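Local coordinates for protein N-acetylglucosaminidase (Ostrinia furnacalis, PDB 3OZP) that hydrolyses terminal beta-linked N-acetylglucosamine units one at a time from the non-reducing ends of chitooligosaccharides, preferring shorter chains, at residues G269-P274 with D335-F340; D277-V282 with D345-A350; V3-S8 with K16-P21. One frame throughout, in Å; residues are numbered along the deposited sequence.

Contact 1 of 3, residues G269-P274 with D335-F340; sequences GVRVLP and DTTDIF
Arg271 reaches Asp338 by carrying CG opposite its backbone N (chi1 165°) and then bending at chi3, while Asp338 tucks CG between its own N and carbonyl carbon (chi1 51°). The two flat groups meet side-on and nearly coplanar: NE of Arg271 gives a nearly straight bond to the syn lone pair of Asp338 OD1 at 2.6 Å, and Arg271 NH1 bonds to Asp338 OD2 at 3.1 Å, tilted out of the guanidinium plane. Ile339 CD1 lies over one face of the guanidinium, and NH2 is held by Thr220 of the preceding barrel strand. Further along strand 271-278, Leu273 lays CD1 against Ile339 CB at 4.0 Å, and Pro274 CD packs on the Thr337 methyl CG2 at 3.8 Å. Thr337 OG1 donates to Ile339 O (2.7 Å), a bond within the loop that leads into strand 340-343. Two waters link the backbone of 270-272 to Thr336 OG1, which donates to one, bound also to Val270 O, and accepts from the other, bound also to Val272 O. A methionine in place of Arg271 would probably leave the Asp338 carboxylate without its charge partner and free to turn. In this TIM barrel the start of strand 271-278 is thus joined to the loop before its neighbour: the paired charge probably neutralises the buried Arg271, while the waters satisfy Val270 O and Val272 O, backbone oxygens of buried residues.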
loop_
_atom_site.group_PDB
_atom_site.type_symbol
_atom_site.label_atom_id
_atom_site.label_comp_id
_atom_site.label_asym_id
_atom_site.label_seq_id
_atom_site.Cartn_x
_atom_site.Cartn_y
_atom_site.Cartn_z
ATOM N N GLY A 269 4.731 19.167 17.222
ATOM C CA GLY A 269 6.194 19.263 17.220
ATOM C C GLY A 269 6.822 18.996 15.864
ATOM O O GLY A 269 7.993 18.613 15.779
ATOM N N VAL A 270 6.047 19.209 14.802
ATOM C CA VAL A 270 6.516 18.976 13.438
ATOM C C VAL A 270 6.646 20.283 12.646
ATOM O O VAL A 270 5.663 20.986 12.397
ATOM C CB VAL A 270 5.618 17.961 12.676
ATOM C CG1 VAL A 270 6.038 17.846 11.193
ATOM C CG2 VAL A 270 5.656 16.601 13.349
ATOM N N ARG A 271 7.888 20.585 12.283
ATOM C CA ARG A 271 8.258 21.691 11.407
ATOM C C ARG A 271 7.839 21.357 9.972
ATOM O O ARG A 271 8.234 20.324 9.433
ATOM C CB ARG A 271 9.782 21.863 11.483
ATOM C CG ARG A 271 10.439 22.714 10.407
ATOM C CD ARG A 271 11.915 22.326 10.245
ATOM N NE ARG A 271 12.781 22.888 11.286
ATOM C CZ ARG A 271 13.474 22.185 12.185
ATOM N NH1 ARG A 271 14.234 22.819 13.067
ATOM N NH2 ARG A 271 13.421 20.857 12.211
ATOM N N VAL A 272 7.029 22.224 9.368
ATOM C CA VAL A 272 6.646 22.057 7.966
ATOM C C VAL A 272 7.549 22.921 7.086
ATOM O O VAL A 272 7.428 24.145 7.051
ATOM C CB VAL A 272 5.135 22.344 7.729
ATOM C CG1 VAL A 272 4.770 22.147 6.256
ATOM C CG2 VAL A 272 4.279 21.446 8.614
ATOM N N LEU A 273 8.458 22.256 6.384
ATOM C CA LEU A 273 9.539 22.902 5.653
ATOM C C LEU A 273 9.283 22.826 4.140
ATOM O O LEU A 273 9.325 21.742 3.557
ATOM C CB LEU A 273 10.865 22.214 6.014
ATOM C CG LEU A 273 12.222 22.886 5.787
ATOM C CD1 LEU A 273 13.337 22.036 6.411
ATOM C CD2 LEU A 273 12.516 23.144 4.312
ATOM N N PRO A 274 9.013 23.982 3.501
ATOM C CA PRO A 274 8.707 23.981 2.069
ATOM C C PRO A 274 9.956 23.912 1.200
ATOM O O PRO A 274 11.001 24.463 1.569
ATOM C CB PRO A 274 8.014 25.330 1.863
ATOM C CG PRO A 274 8.650 26.227 2.886
ATOM C CD PRO A 274 8.915 25.335 4.084
ATOM N N ASP A 335 5.012 29.647 7.997
ATOM C CA ASP A 335 5.573 30.622 8.935
ATOM C C ASP A 335 6.124 30.040 10.242
ATOM O O ASP A 335 6.433 30.790 11.168
ATOM C CB ASP A 335 4.585 31.773 9.200
ATOM C CG ASP A 335 3.348 31.338 9.969
ATOM O OD1 ASP A 335 3.183 30.135 10.273
ATOM O OD2 ASP A 335 2.522 32.223 10.274
ATOM N N THR A 336 6.247 28.717 10.320
ATOM C CA THR A 336 6.925 28.089 11.454
ATOM C C THR A 336 8.334 27.642 11.081
ATOM O O THR A 336 9.160 27.391 11.962
ATOM C CB THR A 336 6.160 26.864 12.018
ATOM O OG1 THR A 336 5.986 25.889 10.984
ATOM C CG2 THR A 336 4.806 27.274 12.592
ATOM N N THR A 337 8.607 27.532 9.783
ATOM C CA THR A 337 9.899 27.019 9.335
ATOM C C THR A 337 11.038 28.001 9.579
ATOM O O THR A 337 10.892 29.212 9.396
ATOM C CB THR A 337 9.895 26.554 7.855
ATOM O OG1 THR A 337 11.060 25.754 7.606
ATOM C CG2 THR A 337 9.867 27.736 6.881
ATOM N N ASP A 338 12.168 27.442 9.996
ATOM C CA ASP A 338 13.394 28.182 10.266
ATOM C C ASP A 338 14.378 27.980 9.121
ATOM O O ASP A 338 15.452 28.580 9.101
ATOM C CB ASP A 338 14.015 27.685 11.580
ATOM C CG ASP A 338 14.153 26.164 11.630
ATOM O OD1 ASP A 338 13.249 25.456 11.129
ATOM O OD2 ASP A 338 15.162 25.665 12.178
ATOM N N ILE A 339 13.999 27.126 8.171
ATOM C CA ILE A 339 14.878 26.701 7.083
ATOM C C ILE A 339 14.096 26.674 5.769
ATOM O O ILE A 339 12.900 26.392 5.761
ATOM C CB ILE A 339 15.466 25.286 7.360
ATOM C CG1 ILE A 339 16.225 25.244 8.694
ATOM C CG2 ILE A 339 16.392 24.855 6.242
ATOM C CD1 ILE A 339 16.460 23.824 9.221
ATOM N N PHE A 340 14.771 26.966 4.664
ATOM C CA PHE A 340 14.149 26.911 3.346
ATOM C C PHE A 340 14.955 25.997 2.430
ATOM O O PHE A 340 16.185 26.092 2.372
ATOM C CB PHE A 340 14.037 28.324 2.762
ATOM C CG PHE A 340 13.245 28.407 1.480
ATOM C CD1 PHE A 340 13.736 29.136 0.400
ATOM C CD2 PHE A 340 12.005 27.780 1.357
ATOM C CE1 PHE A 340 13.012 29.234 -0.786
ATOM C CE2 PHE A 340 11.276 27.871 0.172
ATOM C CZ PHE A 340 11.780 28.600 -0.900
HETATM O O HOH W 1 4.821 23.568 11.529
HETATM O O HOH W 2 6.088 26.261 8.260
#

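Contact 2 of 3, residues D277-V282 with D345-A350; sequences DAPAHV and DEVSEA. With OAN (O-(2-acetamido-2-deoxy D-glucopyranosylidene) amino-N-phenylcarbamate), chain B.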
loop_
_atom_site.group_PDB
_atom_site.type_symbol
_atom_site.label_atom_id
_atom_site.label_comp_id
_atom_site.label_asym_id
_atom_site.label_seq_id
_atom_site.Cartn_x
_atom_site.Cartn_y
_atom_site.Cartn_z
ATOM N N ASP A 277 11.907 23.754 -5.678
ATOM C CA ASP A 277 13.018 23.215 -6.444
ATOM C C ASP A 277 13.327 24.093 -7.663
ATOM O O ASP A 277 12.448 24.360 -8.490
ATOM C CB ASP A 277 12.694 21.787 -6.873
ATOM C CG ASP A 277 13.921 21.000 -7.262
ATOM O OD1 ASP A 277 13.810 19.764 -7.357
ATOM O OD2 ASP A 277 14.994 21.609 -7.463
ATOM N N ALA A 278 14.576 24.552 -7.750
ATOM C CA ALA A 278 15.038 25.398 -8.854
ATOM C C ALA A 278 16.547 25.225 -9.053
ATOM O O ALA A 278 17.256 24.928 -8.089
ATOM C CB ALA A 278 14.704 26.858 -8.569
ATOM N N PRO A 279 17.057 25.436 -10.290
ATOM C CA PRO A 279 16.380 25.886 -11.512
ATOM C C PRO A 279 15.865 24.770 -12.420
ATOM O O PRO A 279 15.183 25.058 -13.401
ATOM C CB PRO A 279 17.474 26.678 -12.231
ATOM C CG PRO A 279 18.722 25.957 -11.876
ATOM C CD PRO A 279 18.521 25.395 -10.478
ATOM N N ALA A 280 16.200 23.518 -12.120
ATOM C CA ALA A 280 15.585 22.386 -12.807
ATOM C C ALA A 280 14.258 22.046 -12.125
ATOM O O ALA A 280 13.839 22.738 -11.194
ATOM C CB ALA A 280 16.520 21.185 -12.814
ATOM N N HIS A 281 13.597 20.989 -12.592
ATOM C CA HIS A 281 12.355 20.518 -11.967
ATOM C C HIS A 281 11.288 21.615 -11.921
ATOM O O HIS A 281 10.634 21.843 -10.900
ATOM C CB HIS A 281 12.644 19.933 -10.580
ATOM C CG HIS A 281 13.440 18.671 -10.630
ATOM N ND1 HIS A 281 12.872 17.445 -10.900
ATOM C CD2 HIS A 281 14.769 18.449 -10.499
ATOM C CE1 HIS A 281 13.813 16.519 -10.910
ATOM N NE2 HIS A 281 14.974 17.102 -10.668
ATOM N N VAL A 282 11.158 22.313 -13.046
ATOM C CA VAL A 282 10.088 23.277 -13.272
ATOM C C VAL A 282 9.494 22.972 -14.641
ATOM O O VAL A 282 10.152 22.367 -15.486
ATOM C CB VAL A 282 10.578 24.758 -13.206
ATOM C CG1 VAL A 282 11.124 25.100 -11.823
ATOM C CG2 VAL A 282 11.619 25.052 -14.289
ATOM N N ASP A 345 18.724 20.111 -7.514
ATOM C CA ASP A 345 19.106 18.795 -8.017
ATOM C C ASP A 345 19.073 18.757 -9.539
ATOM O O ASP A 345 18.188 19.345 -10.163
ATOM C CB ASP A 345 18.238 17.671 -7.423
ATOM C CG ASP A 345 16.744 17.866 -7.677
ATOM O OD1 ASP A 345 16.275 19.020 -7.656
ATOM O OD2 ASP A 345 16.032 16.859 -7.877
ATOM N N GLU A 346 20.072 18.090 -10.118
ATOM C CA GLU A 346 20.037 17.616 -11.507
ATOM C C GLU A 346 19.826 18.673 -12.596
ATOM O O GLU A 346 18.984 18.502 -13.487
ATOM C CB GLU A 346 18.992 16.503 -11.647
ATOM C CG GLU A 346 19.177 15.375 -10.649
ATOM C CD GLU A 346 18.040 14.382 -10.668
ATOM O OE1 GLU A 346 16.864 14.801 -10.775
ATOM O OE2 GLU A 346 18.331 13.178 -10.573
ATOM N N VAL A 347 20.605 19.749 -12.542
ATOM C CA VAL A 347 20.562 20.764 -13.594
ATOM C C VAL A 347 21.226 20.242 -14.872
ATOM O O VAL A 347 22.347 19.739 -14.845
ATOM C CB VAL A 347 21.177 22.096 -13.124
ATOM C CG1 VAL A 347 21.280 23.087 -14.270
ATOM C CG2 VAL A 347 20.337 22.680 -12.015
ATOM N N SER A 348 20.503 20.351 -15.981
ATOM C CA SER A 348 20.949 19.854 -17.273
ATOM C C SER A 348 21.675 20.944 -18.055
ATOM O O SER A 348 21.142 22.039 -18.254
ATOM C CB SER A 348 19.755 19.329 -18.072
ATOM O OG SER A 348 20.116 19.010 -19.407
ATOM N N GLU A 349 22.896 20.632 -18.485
ATOM C CA GLU A 349 23.699 21.551 -19.291
ATOM C C GLU A 349 23.170 21.605 -20.716
ATOM O O GLU A 349 23.085 22.679 -21.308
ATOM C CB GLU A 349 25.175 21.138 -19.307
ATOM C CG GLU A 349 25.868 21.187 -17.951
ATOM C CD GLU A 349 25.815 19.868 -17.189
ATOM O OE1 GLU A 349 24.933 19.021 -17.470
ATOM O OE2 GLU A 349 26.671 19.679 -16.295
ATOM N N ALA A 350 22.811 20.437 -21.247
ATOM C CA ALA A 350 22.304 20.313 -22.611
ATOM C C ALA A 350 21.039 21.136 -22.814
ATOM O O ALA A 350 20.813 21.689 -23.891
ATOM C CB ALA A 350 22.045 18.852 -22.952
HETATM C CAH OAN B . 17.270 14.547 -5.536
HETATM C CAG OAN B . 16.461 13.506 -6.310
HETATM O OAN OAN B . 16.219 12.410 -5.808
HETATM N NAI OAN B . 16.075 13.888 -7.548
HETATM C CAB OAN B . 15.255 13.055 -8.458
HETATM C CAC OAN B . 13.787 13.162 -7.975
HETATM O OAJ OAN B . 13.154 14.274 -8.610
HETATM C CAD OAN B . 13.033 11.887 -8.276
HETATM O OAK OAN B . 11.672 12.020 -7.849
HETATM C CAE OAN B . 13.738 10.788 -7.512
HETATM C CAF OAN B . 13.000 9.463 -7.671
HETATM O OAM OAN B . 13.670 8.442 -6.929
HETATM O OAL OAN B . 15.081 10.638 -8.035
HETATM C CAA OAN B . 15.761 11.725 -8.548
HETATM N NAY OAN B . 16.938 11.558 -9.152
HETATM O OAQ OAN B . 17.465 10.172 -9.194
HETATM C CAP OAN B . 17.859 9.703 -10.416
HETATM O OAR OAN B . 18.605 10.369 -11.138
HETATM N NAO OAN B . 17.437 8.476 -10.772
HETATM C CAS OAN B . 17.768 7.885 -11.925
HETATM C CAT OAN B . 19.006 7.252 -12.066
HETATM C CAU OAN B . 19.330 6.609 -13.263
HETATM C CAV OAN B . 18.410 6.588 -14.315
HETATM C CAW OAN B . 17.166 7.205 -14.173
HETATM C CAX OAN B . 16.844 7.847 -12.975
HETATM O O HOH W 3 16.976 21.986 -9.518
#
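His281 and Glu346, two members of the charge relay inferred for this family 20 glycosidase, meet on loops that follow strands 271-278 and 340-343 at the C-terminal mouth of the TIM barrel. Among the hydrogen bonds, His281 NE2 donates to the anti lone pair of Glu346 OE1 at 3.0 Å, the oxygen lying in the imidazole plane though the bond is bent (146°). On the far side of the ring ND1 is bonded to Asp227, the third relay member, so both ring nitrogens are tied and the ring's rotation is fixed. Water 3 links Asp277 OD2 to Asp345 O and accepts a weak bond from Ala280 N. Between acids, Asp277 OD1 and Asp345 OD1 lie only 2.6 Å apart with nearly coplanar carboxylates. The apolar contacts are made by Val347, whose CG2 packs on Pro279 CD at 3.6 Å, just after a cis peptide bond, and on Ala280 CB. Towards the ligand, Asp345 sets CG between its backbone N and carbonyl carbon (chi1 57°), bringing the carboxylate to the N-H of the sugar's 2-acetamido group. There OAN NAI donates to Asp345 OD2 at 3.0 Å, while Glu346 OE2 lies 2.6 Å from OAN NAY.

Contact 3 of 3, residues V3-S8 with K16-P21; sequences VVWRWS and KLKNDP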
loop_
_atom_site.group_PDB
_atom_site.type_symbol
_atom_site.label_atom_id
_atom_site.label_comp_id
_atom_site.label_asym_id
_atom_site.label_seq_id
_atom_site.Cartn_x
_atom_site.Cartn_y
_atom_site.Cartn_z
ATOM N N VAL A 3 -10.159 -14.749 24.778
ATOM C CA VAL A 3 -8.837 -15.286 24.455
ATOM C C VAL A 3 -8.507 -16.529 25.290
ATOM O O VAL A 3 -8.817 -16.608 26.486
ATOM C CB VAL A 3 -7.708 -14.191 24.439
ATOM C CG1 VAL A 3 -8.175 -12.892 25.057
ATOM C CG2 VAL A 3 -6.393 -14.686 25.049
ATOM N N VAL A 4 -7.900 -17.499 24.613
ATOM C CA VAL A 4 -7.690 -18.846 25.120
ATOM C C VAL A 4 -6.251 -19.040 25.604
ATOM O O VAL A 4 -5.942 -20.004 26.306
ATOM C CB VAL A 4 -8.087 -19.869 24.004
ATOM C CG1 VAL A 4 -7.043 -20.970 23.800
ATOM C CG2 VAL A 4 -9.472 -20.441 24.266
ATOM N N TRP A 5 -5.385 -18.104 25.230
ATOM C CA TRP A 5 -3.954 -18.228 25.467
ATOM C C TRP A 5 -3.448 -17.271 26.540
ATOM O O TRP A 5 -4.125 -16.315 26.910
ATOM C CB TRP A 5 -3.183 -17.984 24.165
ATOM C CG TRP A 5 -3.564 -18.928 23.071
ATOM C CD1 TRP A 5 -4.397 -18.674 22.019
ATOM C CD2 TRP A 5 -3.143 -20.288 22.932
ATOM N NE1 TRP A 5 -4.517 -19.791 21.228
ATOM C CE2 TRP A 5 -3.753 -20.797 21.762
ATOM C CE3 TRP A 5 -2.299 -21.126 23.675
ATOM C CZ2 TRP A 5 -3.555 -22.110 21.322
ATOM C CZ3 TRP A 5 -2.098 -22.436 23.234
ATOM C CH2 TRP A 5 -2.728 -22.913 22.068
ATOM N N ARG A 6 -2.247 -17.550 27.029
ATOM C CA ARG A 6 -1.510 -16.634 27.884
ATOM C C ARG A 6 -0.060 -16.657 27.431
ATOM O O ARG A 6 0.349 -17.547 26.680
ATOM C CB ARG A 6 -1.632 -17.038 29.361
ATOM C CG ARG A 6 -1.051 -18.407 29.680
ATOM C CD ARG A 6 -1.105 -18.712 31.172
ATOM N NE ARG A 6 -0.428 -19.969 31.475
ATOM C CZ ARG A 6 0.868 -20.080 31.757
ATOM N NH1 ARG A 6 1.653 -19.007 31.782
ATOM N NH2 ARG A 6 1.384 -21.271 32.021
ATOM N N TRP A 7 0.710 -15.675 27.880
ATOM C CA TRP A 7 2.108 -15.574 27.500
ATOM C C TRP A 7 3.010 -15.489 28.726
ATOM O O TRP A 7 2.642 -14.899 29.743
ATOM C CB TRP A 7 2.326 -14.381 26.563
ATOM C CG TRP A 7 1.812 -14.632 25.169
ATOM C CD1 TRP A 7 2.548 -15.014 24.082
ATOM C CD2 TRP A 7 0.455 -14.541 24.723
ATOM N NE1 TRP A 7 1.733 -15.159 22.984
ATOM C CE2 TRP A 7 0.444 -14.875 23.349
ATOM C CE3 TRP A 7 -0.754 -14.200 25.346
ATOM C CZ2 TRP A 7 -0.730 -14.883 22.587
ATOM C CZ3 TRP A 7 -1.925 -14.207 24.586
ATOM C CH2 TRP A 7 -1.900 -14.543 23.218
ATOM N N SER A 8 4.187 -16.099 28.618
ATOM C CA SER A 8 5.159 -16.112 29.701
ATOM C C SER A 8 6.548 -15.820 29.153
ATOM O O SER A 8 6.948 -16.375 28.123
ATOM C CB SER A 8 5.133 -17.465 30.420
ATOM O OG SER A 8 6.161 -17.538 31.395
ATOM N N LYS A 16 3.823 -18.404 23.898
ATOM C CA LYS A 16 2.395 -18.638 23.997
ATOM C C LYS A 16 2.133 -19.974 24.675
ATOM O O LYS A 16 2.665 -21.009 24.270
ATOM C CB LYS A 16 1.735 -18.598 22.617
ATOM C CG LYS A 16 0.218 -18.483 22.676
ATOM C CD LYS A 16 -0.416 -18.336 21.302
ATOM C CE LYS A 16 -0.531 -19.677 20.579
ATOM N NZ LYS A 16 -1.517 -19.588 19.465
ATOM N N LEU A 17 1.312 -19.932 25.716
ATOM C CA LEU A 17 0.976 -21.118 26.484
ATOM C C LEU A 17 -0.522 -21.172 26.692
ATOM O O LEU A 17 -1.184 -20.135 26.752
ATOM C CB LEU A 17 1.705 -21.111 27.838
ATOM C CG LEU A 17 3.236 -21.196 27.825
ATOM C CD1 LEU A 17 3.817 -20.897 29.203
ATOM C CD2 LEU A 17 3.727 -22.548 27.314
ATOM N N LYS A 18 -1.061 -22.383 26.787
ATOM C CA LYS A 18 -2.476 -22.550 27.086
ATOM C C LYS A 18 -2.779 -21.926 28.442
ATOM O O LYS A 18 -2.019 -22.112 29.399
ATOM C CB LYS A 18 -2.855 -24.032 27.099
ATOM C CG LYS A 18 -4.322 -24.300 26.814
ATOM C CD LYS A 18 -4.712 -23.779 25.431
ATOM C CE LYS A 18 -5.566 -24.781 24.681
ATOM N NZ LYS A 18 -4.767 -25.944 24.184
ATOM N N ASN A 19 -3.862 -21.161 28.514
ATOM C CA ASN A 19 -4.317 -20.612 29.786
ATOM C C ASN A 19 -5.175 -21.662 30.490
ATOM O O ASN A 19 -6.405 -21.599 30.463
ATOM C CB ASN A 19 -5.080 -19.297 29.575
ATOM C CG ASN A 19 -5.438 -18.594 30.888
ATOM O OD1 ASN A 19 -6.359 -17.776 30.928
ATOM N ND2 ASN A 19 -4.709 -18.904 31.956
ATOM N N ASP A 20 -4.510 -22.644 31.088
ATOM C CA ASP A 20 -5.186 -23.764 31.747
ATOM C C ASP A 20 -5.764 -23.326 33.095
ATOM O O ASP A 20 -5.085 -22.634 33.854
ATOM C CB ASP A 20 -4.230 -24.949 31.915
ATOM C CG ASP A 20 -3.983 -25.700 30.603
ATOM O OD1 ASP A 20 -2.861 -26.212 30.416
ATOM O OD2 ASP A 20 -4.909 -25.788 29.760
ATOM N N PRO A 21 -7.024 -23.717 33.382
ATOM C CA PRO A 21 -7.760 -23.269 34.573
ATOM C C PRO A 21 -7.167 -23.727 35.915
ATOM O O PRO A 21 -7.366 -23.052 36.931
ATOM C CB PRO A 21 -9.155 -23.876 34.375
ATOM C CG PRO A 21 -8.947 -25.025 33.443
ATOM C CD PRO A 21 -7.864 -24.567 32.516
HETATM O O HOH W 4 -7.920 -21.411 27.600
HETATM O O HOH W 5 -2.183 -22.001 32.878
HETATM O O HOH W 6 -0.192 -23.730 30.500
#
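Arg6 O accepts the backbone N-H of Leu17 at 2.7 Å, and Arg6 N returns a bond to Leu17 O at 2.8 Å: this is the hydrogen-bonded pair of an antiparallel beta hairpin near the N-terminus, strands 5-10 and 13-18. Beyond it, Asn19 N still bonds to Val4 O, and water 4 joins that carbonyl to Asn19 O. Lys16 lies between two indoles. Its CG is anti to the backbone N (chi1 -165°), which lays the aliphatic chain over one face of Trp7, with CB 3.5 Å from Trp7 NE1; a bend at chi3 then brings the ammonium over Trp5. There NZ makes a cation-pi contact with the five-membered ring and CE a CH-pi contact with the six-membered ring. Lys18 CD takes the opposite face of Trp5. The ends of these side chains serve the homodimer interface: Lys16 and Lys18 form salt bridges with Glu284 and Asp288 of the second subunit, and Trp5 NE1 bonds to Phe244 O of that subunit, whereas Trp7 NE1 is held by Gln565 of its own chain. Along with Trp7 and Lys16 on one face, the hairpin carries Arg6 and Leu17 on the other, where Leu17 CB covers the guanidinium and Leu17 CD1 comes within 3.7 Å of Arg6 NH2.

Overall arrangement
Contacts 1 and 2 share strand 271-278, and their segments alternate along the chain: residues 269-274 and 335-340 meet at the entry of two neighbouring barrel strands, residues 277-282 and 345-350 at their exit. Their centres are 24 Å apart; contact 1 is away from the active site, with the Leu273 side chain about 14 Å from the bound OAN, whereas contact 2 touches that ligand directly. Contact 3 is a local hairpin that closes before the other two open. Its centre lies 49 Å from that of contact 1 and 61 Å from that of contact 2; contacts 2 and 3 lie on opposite sides of the chain's centre, and contact 3 serves the dimer interface instead.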